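Long-range contact in gamma-glutamylcyclotransferase (Homo sapiens, PDB 3CRY), which catalyses the formation of 5-oxoproline from gamma-glutamyl dipeptides and can induce release of cytochrome c from mitochondria: residues L18-G23 with G81-M86. The protein carries 1 engineered substitution. Sequence-based numbering, arbitrary orientation.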
ATOM      1  N   LEU A  18       4.045 -16.053   1.338  1.00  9.96           N
ATOM      2  CA  LEU A  18       5.132 -15.511   2.168  1.00  8.46           C
ATOM      3  C   LEU A  18       4.716 -14.144   2.699  1.00  7.89           C
ATOM      4  O   LEU A  18       4.134 -13.338   1.967  1.00  7.27           O
ATOM      5  CB  LEU A  18       6.413 -15.389   1.346  1.00  8.94           C
ATOM      6  CG  LEU A  18       6.954 -16.687   0.732  1.00  9.87           C
ATOM      7  CD1 LEU A  18       8.155 -16.395  -0.100  1.00 11.05           C
ATOM      8  CD2 LEU A  18       7.289 -17.707   1.828  1.00 11.21           C
ATOM      9  N   TYR A  19       5.025 -13.899   3.972  1.00  6.53           N
ATOM     10  CA  TYR A  19       4.603 -12.691   4.693  1.00  6.45           C
ATOM     11  C   TYR A  19       5.859 -12.000   5.256  1.00  6.11           C
ATOM     12  O   TYR A  19       6.632 -12.620   5.968  1.00  6.28           O
ATOM     13  CB  TYR A  19       3.612 -13.064   5.820  1.00  6.42           C
ATOM     14  CG  TYR A  19       3.472 -11.986   6.889  1.00  7.08           C
ATOM     15  CD1 TYR A  19       3.146 -10.663   6.543  1.00  7.68           C
ATOM     16  CD2 TYR A  19       3.646 -12.283   8.237  1.00  6.51           C
ATOM     17  CE1 TYR A  19       3.042  -9.657   7.525  1.00  7.74           C
ATOM     18  CE2 TYR A  19       3.518 -11.292   9.223  1.00  8.03           C
ATOM     19  CZ  TYR A  19       3.231  -9.990   8.864  1.00  7.57           C
ATOM     20  OH  TYR A  19       3.124  -9.009   9.821  1.00  9.54           O
ATOM     21  N   PHE A  20       6.044 -10.716   4.931  1.00  5.37           N
ATOM     22  CA  PHE A  20       7.211  -9.953   5.389  1.00  4.86           C
ATOM     23  C   PHE A  20       6.822  -9.111   6.605  1.00  5.14           C
ATOM     24  O   PHE A  20       5.995  -8.178   6.500  1.00  5.20           O
ATOM     25  CB  PHE A  20       7.753  -9.057   4.248  1.00  5.00           C
ATOM     26  CG  PHE A  20       8.899  -8.147   4.647  1.00  5.27           C
ATOM     27  CD1 PHE A  20      10.195  -8.666   4.807  1.00  6.91           C
ATOM     28  CD2 PHE A  20       8.694  -6.764   4.831  1.00  6.76           C
ATOM     29  CE1 PHE A  20      11.280  -7.829   5.180  1.00  5.69           C
ATOM     30  CE2 PHE A  20       9.773  -5.921   5.168  1.00  5.75           C
ATOM     31  CZ  PHE A  20      11.070  -6.462   5.341  1.00  5.87           C
ATOM     32  N   ALA A  21       7.373  -9.497   7.756  1.00  4.76           N
ATOM     33  CA  ALA A  21       7.148  -8.774   9.026  1.00  5.20           C
ATOM     34  C   ALA A  21       8.291  -7.854   9.393  1.00  5.76           C
ATOM     35  O   ALA A  21       9.438  -8.253   9.310  1.00  5.21           O
ATOM     36  CB  ALA A  21       6.913  -9.761  10.162  1.00  5.62           C
ATOM     37  N   TYR A  22       7.967  -6.626   9.825  1.00  5.95           N
ATOM     38  CA  TYR A  22       8.986  -5.670  10.255  1.00  6.32           C
ATOM     39  C   TYR A  22       8.756  -5.047  11.654  1.00  6.70           C
ATOM     40  O   TYR A  22       9.570  -4.228  12.115  1.00  7.15           O
ATOM     41  CB  TYR A  22       9.116  -4.564   9.189  1.00  6.55           C
ATOM     42  CG  TYR A  22       7.821  -3.848   8.895  1.00  6.76           C
ATOM     43  CD1 TYR A  22       7.366  -2.800   9.737  1.00  7.31           C
ATOM     44  CD2 TYR A  22       7.035  -4.212   7.797  1.00  7.15           C
ATOM     45  CE1 TYR A  22       6.162  -2.158   9.496  1.00  9.29           C
ATOM     46  CE2 TYR A  22       5.810  -3.543   7.525  1.00  6.71           C
ATOM     47  CZ  TYR A  22       5.392  -2.532   8.385  1.00  9.19           C
ATOM     48  OH  TYR A  22       4.209  -1.876   8.145  1.00  9.36           O
ATOM     49  N   GLY A  23       7.639  -5.408  12.295  1.00  7.08           N
ATOM     50  CA  GLY A  23       7.239  -4.863  13.602  1.00  7.20           C
ATOM     51  C   GLY A  23       7.198  -5.965  14.651  1.00  6.74           C
ATOM     52  O   GLY A  23       8.138  -6.773  14.720  1.00  5.64           O
ATOM     53  N   GLY A  81      13.604  -7.332   7.816  1.00  5.54           N
ATOM     54  CA  GLY A  81      12.518  -8.017   8.480  1.00  5.98           C
ATOM     55  C   GLY A  81      12.646  -9.524   8.347  1.00  6.21           C
ATOM     56  O   GLY A  81      13.655 -10.039   7.856  1.00  6.11           O
ATOM     57  N   VAL A  82      11.596 -10.209   8.790  1.00  6.06           N
ATOM     58  CA  VAL A  82      11.518 -11.673   8.765  1.00  6.32           C
ATOM     59  C   VAL A  82      10.423 -12.068   7.787  1.00  7.06           C
ATOM     60  O   VAL A  82       9.303 -11.535   7.858  1.00  7.19           O
ATOM     61  CB  VAL A  82      11.167 -12.276  10.164  1.00  7.43           C
ATOM     62  CG1 VAL A  82      10.780 -13.782  10.040  1.00  8.10           C
ATOM     63  CG2 VAL A  82      12.348 -12.084  11.132  1.00  6.82           C
ATOM     64  N   VAL A  83      10.761 -12.993   6.892  1.00  6.97           N
ATOM     65  CA  VAL A  83       9.784 -13.606   5.988  1.00  6.81           C
ATOM     66  C   VAL A  83       9.249 -14.874   6.654  1.00  7.28           C
ATOM     67  O   VAL A  83      10.028 -15.787   7.014  1.00  7.17           O
ATOM     68  CB  VAL A  83      10.378 -13.907   4.585  1.00  7.10           C
ATOM     69  CG1 VAL A  83       9.336 -14.561   3.716  1.00  7.18           C
ATOM     70  CG2 VAL A  83      10.892 -12.589   3.922  1.00  6.80           C
ATOM     71  N   TRP A  84       7.924 -14.913   6.811  1.00  7.18           N
ATOM     72  CA  TRP A  84       7.201 -16.070   7.343  1.00  6.71           C
ATOM     73  C   TRP A  84       6.460 -16.820   6.241  1.00  7.94           C
ATOM     74  O   TRP A  84       5.821 -16.205   5.386  1.00  8.29           O
ATOM     75  CB  TRP A  84       6.168 -15.628   8.395  1.00  7.30           C
ATOM     76  CG  TRP A  84       6.768 -14.957   9.607  1.00  5.90           C
ATOM     77  CD1 TRP A  84       6.870 -13.613   9.826  1.00  7.18           C
ATOM     78  CD2 TRP A  84       7.355 -15.601  10.750  1.00  7.25           C
ATOM     79  NE1 TRP A  84       7.486 -13.373  11.034  1.00  4.55           N
ATOM     80  CE2 TRP A  84       7.794 -14.574  11.625  1.00  7.31           C
ATOM     81  CE3 TRP A  84       7.538 -16.948  11.127  1.00  6.28           C
ATOM     82  CZ2 TRP A  84       8.428 -14.848  12.868  1.00  8.02           C
ATOM     83  CZ3 TRP A  84       8.172 -17.223  12.358  1.00  5.78           C
ATOM     84  CH2 TRP A  84       8.614 -16.167  13.211  1.00  7.50           C
ATOM     85  N   LYS A  85       6.518 -18.153   6.277  1.00  8.58           N
ATOM     86  CA  LYS A  85       5.704 -18.962   5.364  1.00 10.67           C
ATOM     87  C   LYS A  85       4.409 -19.341   6.070  1.00 11.08           C
ATOM     88  O   LYS A  85       4.426 -19.899   7.185  1.00 11.27           O
ATOM     89  CB  LYS A  85       6.462 -20.227   4.959  1.00 11.28           C
ATOM     90  CG  LYS A  85       5.763 -21.060   3.885  1.00 14.56           C
ATOM     91  CD  LYS A  85       6.645 -22.269   3.580  1.00 19.74           C
ATOM     92  CE  LYS A  85       6.324 -22.886   2.239  1.00 24.45           C
ATOM     93  NZ  LYS A  85       7.019 -24.210   2.142  1.00 26.57           N
ATOM     94  N   MET A  86       3.289 -19.038   5.421  1.00 12.39           N
ATOM     95  CA  MET A  86       1.968 -19.281   5.997  1.00 14.96           C
ATOM     96  C   MET A  86       1.048 -19.986   5.004  1.00 14.98           C
ATOM     97  O   MET A  86       1.258 -19.886   3.782  1.00 14.70           O
ATOM     98  CB  MET A  86       1.368 -17.948   6.441  1.00 14.11           C
ATOM     99  CG  MET A  86       2.081 -17.355   7.663  1.00 17.85           C
ATOM    100  SD  MET A  86       1.500 -15.703   8.109  1.00 20.72           S
ATOM    101  CE  MET A  86      -0.100 -16.118   8.765  1.00 21.95           C
TER
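Tyr19 and Trp84 form an antiparallel hydrogen-bonded pair: Trp84 N donates to Tyr19 O at 2.8 Å, nearly straight at 173°, and Tyr19 N returns a bond to Trp84 O. Ala21 and Val82 repeat the pattern. Both aromatic side chains leave the same face, their planes 25° apart but slid so that the rings barely overlap; Tyr19 CD2 meets Trp84 CD1 at 3.8 Å. Ala21 CB sits at the indole edge, 3.8 Å from Trp84 NE1, and Met86 SD adds an oblique Met-aromatic contact, 4.0 Å from Tyr19 CD2. On the other face, Phe20 has CG anti to its backbone N (chi1 176°); its ring brings CE1 to 3.5 Å from Gly81 CA, where a side chain would clash, and CD1 to Val83 CG2 at its edge. An alanine in place of Phe20 would probably open a gap beside Gly81 and Val83. Leu18 CB packs on Val83 CG1. The backbone O of Asn25 accepts Trp84 NE1 while its ND2 bonds Tyr19 OH, holding both polar ends. Tyr19 to Gly23 belong to the inferred substrate-binding segment, and the side chains of Tyr19 and engineered, active-site Gln98 lie about 4 Å apart. Strand 39-46 bonds to the far side of 77-87; Leu18 and Phe20 make backbone hydrogen bonds to Arg123 of strand 119-126, closing the five-strand sheet, consistent with the family's barrel; helix 28-34 packs on both rings through Ile31.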